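Local coordinates for protein N-hydroxyarylamine O-acetyltransferase (Bacillus cereus, PDB 4DMO) that acetylates arylamines through a non-canonical Cys-His-Glu catalytic triad and probably also acts on N-hydroxyarylamines, as its family does, at residues Leu14-Lys19 against Ser28-Ala33; Val38-Leu43 against Leu218-Thr223; Phe87-Val92 against Ile111-Thr116; Gly161-Glu166 against Phe188-Val193. One frame throughout, in Å; residues are numbered along the deposited sequence.

In the fold
From the N terminus, contact 1 comes first: it closes a short loop by folding the end of helix 5-14 and the following residues onto helix 27-37. The chain then leaves that helix directly into strand 40-41, where contact 2 opens; its partner, strand 218-223, comes some 175 residues later, so contact 2 ties the N-terminal helices to the five-stranded C-terminal sheet. Contacts 3 and 4 both fall within this long excursion, in series. Contact 3 pairs strands 88-98 and 103-117 as a hairpin, and contact 4 joins strand 163-168 to the exit of strand 183-188. These two touch, Leu91 against Val193 of the loop after strand 183-188, and both reach the same eight-stranded sheet.

Contact 1: Leu14-Lys19 against Ser28-Ala33; sequences LHIEEK and SNIMYA
The Schellman turn that ends helix 5-14 lays Leu14 and Ile16 on helix 27-37, where Ile30 and Ala33 receive them. His15, between the two, takes a positive phi of 58°, so the chain reverses out of the helix while its neighbours on both sides stay turned toward the second helix. The contact is apolar, with no hydrogen bond across it. Leu14 approaches closely: its CG rests 3.9 Å from Ala33 CB, and the Leu14 and Ile30 side chains cross at about a right angle, with Leu14 CD2 3.5 Å from Ile30 CG2. The same methyl, Leu14 CD2, lies 3.3 Å from the backbone oxygen Ile30 O, so the leucine packs on helix backbone as well as on side chain. Ala33, with only CB, suits the close approach of the two chains, Leu14 CA lying 5.5 Å from Ala33 CA. Ile16 uses both its branches: CG2 meets Ala33 CB at 3.7 Å, while CG1 lies between the backbone N and the carbonyl carbon (chi1 65°) and CD1, extending from it, reaches Ile30 CG1 at 4.0 Å. Phe10 of helix 5-14 and Met78 and Phe81 of helix 71-84 also touch Ile30, burying it among three helices. Such a helix-loop-helix corner, with branched aliphatic residues set around an alanine, belongs to the N-terminal helical bundle of the arylamine N-acetyltransferase fold.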
loop_
_atom_site.group_PDB
_atom_site.type_symbol
_atom_site.label_atom_id
_atom_site.label_comp_id
_atom_site.label_asym_id
_atom_site.label_seq_id
_atom_site.Cartn_x
_atom_site.Cartn_y
_atom_site.Cartn_z
ATOM N N LEU A 14 -1.280 7.921 -12.309
ATOM C CA LEU A 14 -1.107 8.892 -11.223
ATOM C C LEU A 14 -1.462 10.310 -11.605
ATOM O O LEU A 14 -1.510 11.195 -10.738
ATOM C CB LEU A 14 0.333 8.864 -10.689
ATOM C CG LEU A 14 0.607 7.918 -9.511
ATOM C CD1 LEU A 14 0.091 6.518 -9.806
ATOM C CD2 LEU A 14 2.096 7.877 -9.191
ATOM N N HIS A 15 -1.718 10.536 -12.893
ATOM C CA HIS A 15 -1.992 11.895 -13.396
ATOM C C HIS A 15 -0.869 12.878 -13.111
ATOM O O HIS A 15 -1.115 14.029 -12.724
ATOM C CB HIS A 15 -3.281 12.454 -12.803
ATOM C CG HIS A 15 -4.472 11.583 -13.036
ATOM N ND1 HIS A 15 -4.754 11.021 -14.263
ATOM C CD2 HIS A 15 -5.454 11.168 -12.201
ATOM C CE1 HIS A 15 -5.860 10.304 -14.173
ATOM N NE2 HIS A 15 -6.308 10.387 -12.934
ATOM N N ILE A 16 0.361 12.423 -13.304
ATOM C CA ILE A 16 1.535 13.286 -13.170
ATOM C C ILE A 16 2.357 13.286 -14.470
ATOM O O ILE A 16 2.202 12.412 -15.332
ATOM C CB ILE A 16 2.456 12.825 -12.031
ATOM C CG1 ILE A 16 3.032 11.451 -12.363
ATOM C CG2 ILE A 16 1.691 12.833 -10.726
ATOM C CD1 ILE A 16 3.892 10.868 -11.269
ATOM N N GLU A 17 3.238 14.264 -14.607
ATOM C CA GLU A 17 4.031 14.396 -15.827
ATOM C C GLU A 17 4.881 13.147 -16.138
ATOM O O GLU A 17 5.499 12.564 -15.256
ATOM C CB GLU A 17 4.939 15.626 -15.717
ATOM C CG GLU A 17 5.724 15.921 -16.992
ATOM C CD GLU A 17 6.791 16.992 -16.806
ATOM O OE1 GLU A 17 6.454 18.052 -16.230
ATOM O OE2 GLU A 17 7.952 16.773 -17.240
ATOM N N GLU A 18 4.909 12.731 -17.390
ATOM C CA GLU A 18 5.893 11.754 -17.809
ATOM C C GLU A 18 7.290 12.312 -17.496
ATOM O O GLU A 18 7.488 13.521 -17.469
ATOM C CB GLU A 18 5.753 11.456 -19.304
ATOM C CG GLU A 18 4.476 10.696 -19.677
ATOM C CD GLU A 18 4.445 10.244 -21.143
ATOM O OE1 GLU A 18 5.386 10.578 -21.889
ATOM O OE2 GLU A 18 3.503 9.518 -21.549
ATOM N N LYS A 19 8.235 11.435 -17.171
ATOM C CA LYS A 19 9.621 11.838 -16.932
ATOM C C LYS A 19 10.565 10.747 -17.403
ATOM O O LYS A 19 10.430 9.600 -16.980
ATOM C CB LYS A 19 9.875 12.097 -15.448
ATOM C CG LYS A 19 9.140 13.283 -14.877
ATOM C CD LYS A 19 9.669 13.624 -13.489
ATOM C CE LYS A 19 9.338 15.058 -13.108
ATOM N NZ LYS A 19 10.207 15.561 -12.004
ATOM N N SER A 28 8.743 11.119 -3.218
ATOM C CA SER A 28 7.729 11.616 -2.313
ATOM C C SER A 28 6.480 12.082 -3.062
ATOM O O SER A 28 5.342 11.872 -2.625
ATOM C CB SER A 28 8.278 12.775 -1.504
ATOM O OG SER A 28 8.276 13.963 -2.289
ATOM N N ASN A 29 6.662 12.760 -4.178
ATOM C CA ASN A 29 5.486 13.310 -4.814
ATOM C C ASN A 29 4.802 12.255 -5.646
ATOM O O ASN A 29 3.613 12.297 -5.830
ATOM C CB ASN A 29 5.798 14.550 -5.655
ATOM C CG ASN A 29 4.526 15.308 -6.052
ATOM O OD1 ASN A 29 3.836 15.892 -5.201
ATOM N ND2 ASN A 29 4.193 15.274 -7.345
ATOM N N ILE A 30 5.557 11.288 -6.135
ATOM C CA ILE A 30 4.948 10.184 -6.828
ATOM C C ILE A 30 4.116 9.358 -5.840
ATOM O O ILE A 30 3.017 8.925 -6.175
ATOM C CB ILE A 30 6.012 9.301 -7.466
ATOM C CG1 ILE A 30 6.702 10.074 -8.580
ATOM C CG2 ILE A 30 5.405 8.033 -8.042
ATOM C CD1 ILE A 30 7.884 9.353 -9.148
ATOM N N MET A 31 4.633 9.175 -4.617
ATOM C CA MET A 31 3.947 8.398 -3.597
ATOM C C MET A 31 2.671 9.068 -3.203
ATOM O O MET A 31 1.650 8.405 -2.984
ATOM C CB MET A 31 4.843 8.201 -2.364
ATOM C CG MET A 31 5.981 7.242 -2.629
ATOM S SD MET A 31 7.258 7.214 -1.367
ATOM C CE MET A 31 6.430 6.263 -0.084
ATOM N N TYR A 32 2.729 10.385 -3.095
ATOM C CA TYR A 32 1.566 11.166 -2.752
ATOM C C TYR A 32 0.508 11.005 -3.842
ATOM O O TYR A 32 -0.662 10.704 -3.556
ATOM C CB TYR A 32 1.965 12.641 -2.582
ATOM C CG TYR A 32 0.787 13.509 -2.280
ATOM C CD1 TYR A 32 0.390 13.762 -0.972
ATOM C CD2 TYR A 32 0.058 14.076 -3.307
ATOM C CE1 TYR A 32 -0.710 14.550 -0.708
ATOM C CE2 TYR A 32 -1.026 14.864 -3.046
ATOM C CZ TYR A 32 -1.418 15.084 -1.753
ATOM O OH TYR A 32 -2.527 15.858 -1.549
ATOM N N ALA A 33 0.940 11.153 -5.096
ATOM C CA ALA A 33 0.053 10.964 -6.230
ATOM C C ALA A 33 -0.529 9.543 -6.237
ATOM O O ALA A 33 -1.713 9.365 -6.502
ATOM C CB ALA A 33 0.788 11.259 -7.553
#

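Contact 2: Val38-Leu43 against Leu218-Thr223; sequences VPFENL and LIVKLT
Phe40 and Val220 form an antiparallel hydrogen-bonded pair, with Phe40 N to Val220 O and Val220 N to Phe40 O both 2.8 Å. Phe40 holds CG anti to its backbone N (chi1 -173°); the ring carried by CG lies beside Val220, whose CG1 sits 3.4 Å from Phe40 CB and also touches CD2 of the ring. Leu218 brings CD2 to the edge of the same ring, near its plane. An aromatic residue suits this site, broad enough to meet both aliphatic side chains and also the ring of Phe213. In Asn42, chi1 of 69° puts CG between N and the carbonyl carbon; from there OD1 accepts Leu218 N at 2.9 Å, the donor standing 40° out of the amide's carbonyl plane. Asn42 ND2 donates to Phe213 O and Val216 O, so both ends of the amide are engaged. The Glu41 chain is bent: OE1 accepts Leu43 N at 3.1 Å, at the start of helix 43-46, while OE2 is held by Arg67 and Gly68 N. Lys221 lays its aliphatic part on Pro39, with CB 3.9 Å from Pro39 CB, then curls so that NZ donates to Leu222 O and to Gln36 O. On the Glu41 face, the Ile219 and Leu43 side chains cross at about a right angle, Ile219 CD1 lying 4.1 Å from Leu43 CD2. The arrangement is that of a short edge strand closing an antiparallel sheet.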
loop_
_atom_site.group_PDB
_atom_site.type_symbol
_atom_site.label_atom_id
_atom_site.label_comp_id
_atom_site.label_asym_id
_atom_site.label_seq_id
_atom_site.Cartn_x
_atom_site.Cartn_y
_atom_site.Cartn_z
ATOM N N VAL A 38 -4.668 5.548 -6.431
ATOM C CA VAL A 38 -4.804 4.115 -6.314
ATOM C C VAL A 38 -5.255 3.744 -4.933
ATOM O O VAL A 38 -4.542 3.945 -3.959
ATOM C CB VAL A 38 -3.491 3.391 -6.578
ATOM C CG1 VAL A 38 -3.736 1.913 -6.685
ATOM C CG2 VAL A 38 -2.843 3.922 -7.846
ATOM N N PRO A 39 -6.469 3.217 -4.833
ATOM C CA PRO A 39 -6.980 2.859 -3.520
ATOM C C PRO A 39 -6.493 1.502 -3.013
ATOM O O PRO A 39 -6.089 0.607 -3.771
ATOM C CB PRO A 39 -8.484 2.837 -3.740
ATOM C CG PRO A 39 -8.646 2.501 -5.142
ATOM C CD PRO A 39 -7.477 3.053 -5.879
ATOM N N PHE A 40 -6.549 1.374 -1.689
ATOM C CA PHE A 40 -6.354 0.115 -1.005
ATOM C C PHE A 40 -7.678 -0.605 -1.069
ATOM O O PHE A 40 -8.683 -0.097 -0.562
ATOM C CB PHE A 40 -5.945 0.402 0.454
ATOM C CG PHE A 40 -5.540 -0.824 1.261
ATOM C CD1 PHE A 40 -4.287 -1.390 1.110
ATOM C CD2 PHE A 40 -6.400 -1.374 2.181
ATOM C CE1 PHE A 40 -3.911 -2.514 1.862
ATOM C CE2 PHE A 40 -6.028 -2.475 2.950
ATOM C CZ PHE A 40 -4.795 -3.051 2.791
ATOM N N GLU A 41 -7.709 -1.755 -1.740
ATOM C CA GLU A 41 -8.962 -2.513 -1.893
ATOM C C GLU A 41 -8.748 -4.021 -2.031
ATOM O O GLU A 41 -7.728 -4.492 -2.538
ATOM C CB GLU A 41 -9.766 -2.004 -3.084
ATOM C CG GLU A 41 -8.998 -2.037 -4.396
ATOM C CD GLU A 41 -9.664 -2.873 -5.470
ATOM O OE1 GLU A 41 -10.122 -4.008 -5.184
ATOM O OE2 GLU A 41 -9.675 -2.403 -6.608
ATOM N N ASN A 42 -9.727 -4.790 -1.576
ATOM C CA ASN A 42 -9.587 -6.240 -1.521
ATOM C C ASN A 42 -10.573 -6.996 -2.381
ATOM O O ASN A 42 -10.809 -8.191 -2.161
ATOM C CB ASN A 42 -9.789 -6.717 -0.098
ATOM C CG ASN A 42 -11.208 -6.562 0.360
ATOM O OD1 ASN A 42 -11.951 -5.719 -0.144
ATOM N ND2 ASN A 42 -11.605 -7.394 1.315
ATOM N N LEU A 43 -11.167 -6.302 -3.330
ATOM C CA LEU A 43 -12.344 -6.826 -3.992
ATOM C C LEU A 43 -12.038 -8.047 -4.864
ATOM O O LEU A 43 -12.910 -8.885 -5.041
ATOM C CB LEU A 43 -13.063 -5.710 -4.774
ATOM C CG LEU A 43 -13.498 -4.503 -3.916
ATOM C CD1 LEU A 43 -14.223 -3.497 -4.750
ATOM C CD2 LEU A 43 -14.418 -4.982 -2.827
ATOM N N LEU A 218 -13.527 -4.093 1.701
ATOM C CA LEU A 218 -12.766 -3.081 2.396
ATOM C C LEU A 218 -12.064 -2.218 1.336
ATOM O O LEU A 218 -11.282 -2.727 0.530
ATOM C CB LEU A 218 -11.759 -3.782 3.283
ATOM C CG LEU A 218 -11.120 -3.053 4.442
ATOM C CD1 LEU A 218 -10.349 -4.083 5.282
ATOM C CD2 LEU A 218 -10.193 -1.982 3.957
ATOM N N ILE A 219 -12.380 -0.930 1.297
ATOM C CA ILE A 219 -11.751 -0.003 0.349
ATOM C C ILE A 219 -11.385 1.287 1.071
ATOM O O ILE A 219 -12.262 1.937 1.616
ATOM C CB ILE A 219 -12.674 0.403 -0.808
ATOM C CG1 ILE A 219 -13.186 -0.818 -1.607
ATOM C CG2 ILE A 219 -11.931 1.342 -1.735
ATOM C CD1 ILE A 219 -14.531 -1.289 -1.159
ATOM N N VAL A 220 -10.109 1.680 1.040
ATOM C CA VAL A 220 -9.717 2.971 1.596
ATOM C C VAL A 220 -8.805 3.724 0.614
ATOM O O VAL A 220 -8.032 3.123 -0.129
ATOM C CB VAL A 220 -9.018 2.801 2.968
ATOM C CG1 VAL A 220 -7.870 1.897 2.851
ATOM C CG2 VAL A 220 -8.507 4.126 3.515
ATOM N N LYS A 221 -8.932 5.047 0.608
ATOM C CA LYS A 221 -8.083 5.897 -0.193
ATOM C C LYS A 221 -7.912 7.258 0.442
ATOM O O LYS A 221 -8.872 7.838 0.930
ATOM C CB LYS A 221 -8.674 6.096 -1.564
ATOM C CG LYS A 221 -7.684 6.681 -2.518
ATOM C CD LYS A 221 -8.244 6.817 -3.942
ATOM C CE LYS A 221 -9.325 7.859 -4.061
ATOM N NZ LYS A 221 -8.786 9.180 -3.727
ATOM N N LEU A 222 -6.689 7.771 0.421
ATOM C CA LEU A 222 -6.474 9.155 0.837
ATOM C C LEU A 222 -7.130 10.081 -0.155
ATOM O O LEU A 222 -7.336 9.750 -1.328
ATOM C CB LEU A 222 -4.985 9.476 0.958
ATOM C CG LEU A 222 -4.330 8.533 1.983
ATOM C CD1 LEU A 222 -2.949 8.985 2.239
ATOM C CD2 LEU A 222 -5.120 8.441 3.294
ATOM N N THR A 223 -7.454 11.258 0.332
ATOM C CA THR A 223 -8.027 12.291 -0.485
ATOM C C THR A 223 -7.260 13.572 -0.232
ATOM O O THR A 223 -6.333 13.594 0.572
ATOM C CB THR A 223 -9.507 12.495 -0.133
ATOM O OG1 THR A 223 -9.609 12.893 1.236
ATOM C CG2 THR A 223 -10.316 11.195 -0.336
#

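Contact 3: Phe87-Val92 against Ile111-Thr116; sequences FDVHLV and IATVLT
Leu115 sets CG anti to its backbone N (chi1 170°), and its second torsion of 64° turns CD1 toward Val89 and Phe87. That methyl lies 3.4 Å from Val89 CG1, tighter than a normal van der Waals contact, and Leu115 CD1 is also 3.4 Å from Phe87 CB. On the other face, Val92 has CG1 beside its backbone N (chi1 -64°), where it meets Val114 CG1 at 3.8 Å, the two side chains crossing at about a right angle. Beta-branched valines suit extended backbone, and here Val92 and Val114 meet through their CG1 methyls. His90 joins this face with its CB against Val114 CG2, while its ring ND1 makes a weak hydrogen bond to Glu192. Leu91 lies on the face of Val89 and Leu115; its CD2 packs 3.9 Å from Ile111 CG2 and also touches Ala112 O. Beneath the side chains run two complete hydrogen-bonded pairs: His90 with Val114, where Val114 N to His90 O is 2.7 Å, and Val92 with Ala112, where Val92 N to Ala112 O is 2.9 Å. Between them, Leu91 and Thr113 form a non-hydrogen-bonded pair. Helix 71-84 packs on the Val89 face, with Tyr79 touching both Val89 and Thr113, and Leu27 of helix 27-37 reaches Leu115. Mostly apolar residues suit the face turned to the helices, whereas Asp88 and Thr116, on the His90 face near the open end of the pair, are more accessible to solvent. This is an antiparallel beta hairpin, set in the middle of the eight-stranded sheet.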
loop_
_atom_site.group_PDB
_atom_site.type_symbol
_atom_site.label_atom_id
_atom_site.label_comp_id
_atom_site.label_asym_id
_atom_site.label_seq_id
_atom_site.Cartn_x
_atom_site.Cartn_y
_atom_site.Cartn_z
ATOM N N PHE A 87 16.160 2.787 -10.424
ATOM C CA PHE A 87 16.480 2.655 -8.994
ATOM C C PHE A 87 16.858 1.246 -8.564
ATOM O O PHE A 87 16.337 0.265 -9.085
ATOM C CB PHE A 87 15.306 3.068 -8.145
ATOM C CG PHE A 87 15.009 4.502 -8.211
ATOM C CD1 PHE A 87 14.038 4.961 -9.067
ATOM C CD2 PHE A 87 15.678 5.394 -7.407
ATOM C CE1 PHE A 87 13.737 6.292 -9.119
ATOM C CE2 PHE A 87 15.388 6.721 -7.461
ATOM C CZ PHE A 87 14.407 7.171 -8.325
ATOM N N ASP A 88 17.716 1.158 -7.557
ATOM C CA ASP A 88 18.121 -0.124 -7.000
ATOM C C ASP A 88 17.173 -0.532 -5.875
ATOM O O ASP A 88 17.297 -0.070 -4.725
ATOM C CB ASP A 88 19.552 -0.052 -6.486
ATOM C CG ASP A 88 20.023 -1.377 -5.924
ATOM O OD1 ASP A 88 19.285 -2.370 -6.104
ATOM O OD2 ASP A 88 21.139 -1.430 -5.343
ATOM N N VAL A 89 16.206 -1.377 -6.237
ATOM C CA VAL A 89 15.086 -1.710 -5.359
ATOM C C VAL A 89 14.947 -3.198 -5.092
ATOM O O VAL A 89 15.394 -4.047 -5.879
ATOM C CB VAL A 89 13.751 -1.168 -5.937
ATOM C CG1 VAL A 89 13.676 0.345 -5.772
ATOM C CG2 VAL A 89 13.567 -1.563 -7.387
ATOM N N HIS A 90 14.309 -3.513 -3.973
ATOM C CA HIS A 90 14.114 -4.904 -3.577
ATOM C C HIS A 90 12.803 -5.052 -2.797
ATOM O O HIS A 90 12.377 -4.143 -2.115
ATOM C CB HIS A 90 15.297 -5.363 -2.716
ATOM C CG HIS A 90 16.636 -4.991 -3.293
ATOM N ND1 HIS A 90 17.314 -5.796 -4.189
ATOM C CD2 HIS A 90 17.424 -3.902 -3.096
ATOM C CE1 HIS A 90 18.451 -5.210 -4.529
ATOM N NE2 HIS A 90 18.541 -4.059 -3.883
ATOM N N LEU A 91 12.183 -6.214 -2.890
ATOM C CA LEU A 91 11.019 -6.516 -2.097
ATOM C C LEU A 91 11.475 -7.140 -0.784
ATOM O O LEU A 91 12.521 -7.796 -0.710
ATOM C CB LEU A 91 10.104 -7.494 -2.833
ATOM C CG LEU A 91 9.331 -6.971 -4.035
ATOM C CD1 LEU A 91 8.464 -8.055 -4.618
ATOM C CD2 LEU A 91 8.484 -5.794 -3.615
ATOM N N VAL A 92 10.684 -6.907 0.254
ATOM C CA VAL A 92 10.897 -7.538 1.538
ATOM C C VAL A 92 9.571 -8.052 2.049
ATOM O O VAL A 92 8.487 -7.573 1.649
ATOM C CB VAL A 92 11.498 -6.563 2.564
ATOM C CG1 VAL A 92 12.887 -6.125 2.106
ATOM C CG2 VAL A 92 10.597 -5.379 2.758
ATOM N N ILE A 111 4.046 -7.305 2.261
ATOM C CA ILE A 111 5.140 -7.126 1.329
ATOM C C ILE A 111 5.382 -5.655 1.202
ATOM O O ILE A 111 4.441 -4.883 1.222
ATOM C CB ILE A 111 4.804 -7.651 -0.045
ATOM C CG1 ILE A 111 4.581 -9.152 0.009
ATOM C CG2 ILE A 111 5.887 -7.267 -1.060
ATOM C CD1 ILE A 111 5.818 -9.954 0.274
ATOM N N ALA A 112 6.640 -5.268 1.065
ATOM C CA ALA A 112 7.018 -3.861 0.907
ATOM C C ALA A 112 8.275 -3.781 0.064
ATOM O O ALA A 112 8.842 -4.803 -0.350
ATOM C CB ALA A 112 7.245 -3.202 2.258
ATOM N N THR A 113 8.714 -2.556 -0.175
ATOM C CA THR A 113 9.810 -2.278 -1.076
ATOM C C THR A 113 10.930 -1.538 -0.356
ATOM O O THR A 113 10.664 -0.615 0.407
ATOM C CB THR A 113 9.305 -1.373 -2.218
ATOM O OG1 THR A 113 8.204 -1.991 -2.892
ATOM C CG2 THR A 113 10.403 -1.099 -3.217
ATOM N N VAL A 114 12.181 -1.914 -0.584
ATOM C CA VAL A 114 13.288 -1.109 -0.065
ATOM C C VAL A 114 14.117 -0.573 -1.237
ATOM O O VAL A 114 14.303 -1.243 -2.269
ATOM C CB VAL A 114 14.189 -1.865 0.920
ATOM C CG1 VAL A 114 13.376 -2.338 2.127
ATOM C CG2 VAL A 114 14.845 -3.010 0.217
ATOM N N LEU A 115 14.543 0.669 -1.076
ATOM C CA LEU A 115 15.247 1.412 -2.107
ATOM C C LEU A 115 16.614 1.891 -1.576
ATOM O O LEU A 115 16.726 2.391 -0.458
ATOM C CB LEU A 115 14.417 2.619 -2.551
ATOM C CG LEU A 115 15.206 3.588 -3.452
ATOM C CD1 LEU A 115 15.587 2.928 -4.745
ATOM C CD2 LEU A 115 14.437 4.861 -3.740
ATOM N N THR A 116 17.629 1.738 -2.412
ATOM C CA THR A 116 18.970 2.196 -2.128
ATOM C C THR A 116 19.277 3.449 -2.920
ATOM O O THR A 116 19.285 3.434 -4.149
ATOM C CB THR A 116 19.978 1.134 -2.528
ATOM O OG1 THR A 116 19.724 -0.051 -1.775
ATOM C CG2 THR A 116 21.383 1.592 -2.268
#

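Contact 4: Gly161-Glu166 against Phe188-Val193; sequences GNYILE and FYIEEV
Phe188 O accepts two backbone donors, Asn162 N and Tyr163 N, each at 2.9 Å; two successive residues thus face one, which is a classic beta bulge. Tyr163 N arrives nearly in line with the carbonyl, whereas Asn162 N stands above its plane. Phe188 N returns a bond to Tyr163 O. Tyr163 CB sits over one face of the Phe188 ring, toward the rim and 3.3 Å from CZ, as a CH-pi contact. Gly161 CA lies over the centre of the Tyr189 ring, 3.4 Å from its centroid; glycine fits because a side chain here would run into Phe188 O. Asn162, its CG between N and the carbonyl carbon (chi1 41°), fixes the loop with both ends of its amide: OD1 accepts Ile190 N at 3.0 Å on a lone pair, and ND2 gives a nearly straight bond to the syn lone pair of Glu191 OE1, also 3.0 Å. In the next shell, Phe139 meets the Tyr163 ring edge-to-face and touches Ile190. Val92 of strand 88-98 touches Phe188. Strand 163-168 lies between strands 149-158 and 183-188, and the loop of residues 189-193 leads past strand 88-98 to helix 195-207.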
loop_
_atom_site.group_PDB
_atom_site.type_symbol
_atom_site.label_atom_id
_atom_site.label_comp_id
_atom_site.label_asym_id
_atom_site.label_seq_id
_atom_site.Cartn_x
_atom_site.Cartn_y
_atom_site.Cartn_z
ATOM N N GLY A 161 10.575 -10.465 12.237
ATOM C CA GLY A 161 11.482 -9.693 11.418
ATOM C C GLY A 161 12.711 -9.267 12.195
ATOM O O GLY A 161 12.888 -9.638 13.358
ATOM N N ASN A 162 13.574 -8.498 11.535
ATOM C CA ASN A 162 14.705 -7.888 12.204
ATOM C C ASN A 162 14.681 -6.373 12.103
ATOM O O ASN A 162 15.613 -5.721 12.567
ATOM C CB ASN A 162 16.033 -8.434 11.686
ATOM C CG ASN A 162 16.055 -8.619 10.205
ATOM O OD1 ASN A 162 15.659 -7.736 9.440
ATOM N ND2 ASN A 162 16.492 -9.795 9.781
ATOM N N TYR A 163 13.617 -5.822 11.510
ATOM C CA TYR A 163 13.375 -4.373 11.520
ATOM C C TYR A 163 11.901 -4.122 11.787
ATOM O O TYR A 163 11.075 -5.030 11.750
ATOM C CB TYR A 163 13.749 -3.724 10.192
ATOM C CG TYR A 163 15.231 -3.518 9.975
ATOM C CD1 TYR A 163 15.823 -2.306 10.303
ATOM C CD2 TYR A 163 16.030 -4.511 9.431
ATOM C CE1 TYR A 163 17.155 -2.093 10.109
ATOM C CE2 TYR A 163 17.375 -4.306 9.220
ATOM C CZ TYR A 163 17.935 -3.082 9.564
ATOM O OH TYR A 163 19.285 -2.821 9.390
ATOM N N ILE A 164 11.570 -2.885 12.080
ATOM C CA ILE A 164 10.192 -2.542 12.348
ATOM C C ILE A 164 9.886 -1.187 11.769
ATOM O O ILE A 164 10.766 -0.320 11.663
ATOM C CB ILE A 164 9.844 -2.517 13.861
ATOM C CG1 ILE A 164 10.556 -1.364 14.579
ATOM C CG2 ILE A 164 10.160 -3.861 14.523
ATOM C CD1 ILE A 164 10.186 -1.280 16.102
ATOM N N LEU A 165 8.620 -1.035 11.381
ATOM C CA LEU A 165 8.066 0.256 11.034
ATOM C C LEU A 165 7.118 0.670 12.129
ATOM O O LEU A 165 6.084 0.019 12.364
ATOM C CB LEU A 165 7.318 0.198 9.712
ATOM C CG LEU A 165 6.783 1.581 9.395
ATOM C CD1 LEU A 165 7.919 2.488 9.003
ATOM C CD2 LEU A 165 5.716 1.543 8.326
ATOM N N GLU A 166 7.494 1.742 12.814
ATOM C CA GLU A 166 6.715 2.289 13.891
ATOM C C GLU A 166 5.991 3.524 13.412
ATOM O O GLU A 166 6.411 4.192 12.489
ATOM C CB GLU A 166 7.636 2.686 15.051
ATOM C CG GLU A 166 7.800 1.639 16.119
ATOM C CD GLU A 166 8.850 2.034 17.124
ATOM O OE1 GLU A 166 9.789 2.756 16.726
ATOM O OE2 GLU A 166 8.726 1.655 18.307
ATOM N N PHE A 188 9.448 -6.563 9.687
ATOM C CA PHE A 188 9.893 -7.188 8.443
ATOM C C PHE A 188 11.346 -7.628 8.536
ATOM O O PHE A 188 12.069 -7.168 9.404
ATOM C CB PHE A 188 9.736 -6.243 7.255
ATOM C CG PHE A 188 10.587 -4.990 7.343
ATOM C CD1 PHE A 188 10.179 -3.910 8.106
ATOM C CD2 PHE A 188 11.778 -4.892 6.644
ATOM C CE1 PHE A 188 10.950 -2.753 8.174
ATOM C CE2 PHE A 188 12.555 -3.742 6.725
ATOM C CZ PHE A 188 12.129 -2.672 7.483
ATOM N N TYR A 189 11.738 -8.534 7.642
ATOM C CA TYR A 189 13.119 -8.944 7.470
ATOM C C TYR A 189 13.748 -8.137 6.313
ATOM O O TYR A 189 13.106 -7.937 5.274
ATOM C CB TYR A 189 13.176 -10.442 7.155
ATOM C CG TYR A 189 12.688 -11.337 8.258
ATOM C CD1 TYR A 189 13.510 -11.628 9.348
ATOM C CD2 TYR A 189 11.396 -11.905 8.223
ATOM C CE1 TYR A 189 13.070 -12.469 10.394
ATOM C CE2 TYR A 189 10.939 -12.764 9.276
ATOM C CZ TYR A 189 11.801 -13.022 10.353
ATOM O OH TYR A 189 11.415 -13.833 11.399
ATOM N N ILE A 190 14.981 -7.658 6.495
ATOM C CA ILE A 190 15.667 -6.856 5.468
ATOM C C ILE A 190 16.092 -7.714 4.275
ATOM O O ILE A 190 16.368 -7.201 3.191
ATOM C CB ILE A 190 16.917 -6.120 6.054
ATOM C CG1 ILE A 190 17.448 -5.060 5.080
ATOM C CG2 ILE A 190 18.023 -7.127 6.386
ATOM C CD1 ILE A 190 16.396 -4.066 4.594
ATOM N N GLU A 191 16.150 -9.022 4.502
ATOM C CA GLU A 191 16.503 -10.007 3.479
ATOM C C GLU A 191 15.547 -9.963 2.266
ATOM O O GLU A 191 14.324 -10.011 2.400
ATOM C CB GLU A 191 16.524 -11.414 4.098
ATOM C CG GLU A 191 17.752 -11.714 5.029
ATOM C CD GLU A 191 17.676 -11.101 6.445
ATOM O OE1 GLU A 191 16.573 -10.745 6.927
ATOM O OE2 GLU A 191 18.742 -10.969 7.077
ATOM N N GLU A 192 16.136 -9.897 1.082
ATOM C CA GLU A 192 15.403 -9.763 -0.166
ATOM C C GLU A 192 14.571 -10.984 -0.550
ATOM O O GLU A 192 14.961 -12.141 -0.366
ATOM C CB GLU A 192 16.372 -9.436 -1.297
ATOM C CG GLU A 192 15.893 -9.885 -2.646
ATOM C CD GLU A 192 16.685 -9.259 -3.766
ATOM O OE1 GLU A 192 17.397 -8.271 -3.488
ATOM O OE2 GLU A 192 16.601 -9.759 -4.910
ATOM N N VAL A 193 13.395 -10.692 -1.076
ATOM C CA VAL A 193 12.488 -11.718 -1.553
ATOM C C VAL A 193 12.071 -11.381 -2.993
ATOM O O VAL A 193 12.333 -10.274 -3.472
ATOM C CB VAL A 193 11.243 -11.824 -0.628
ATOM C CG1 VAL A 193 11.652 -12.035 0.834
ATOM C CG2 VAL A 193 10.353 -10.586 -0.757
#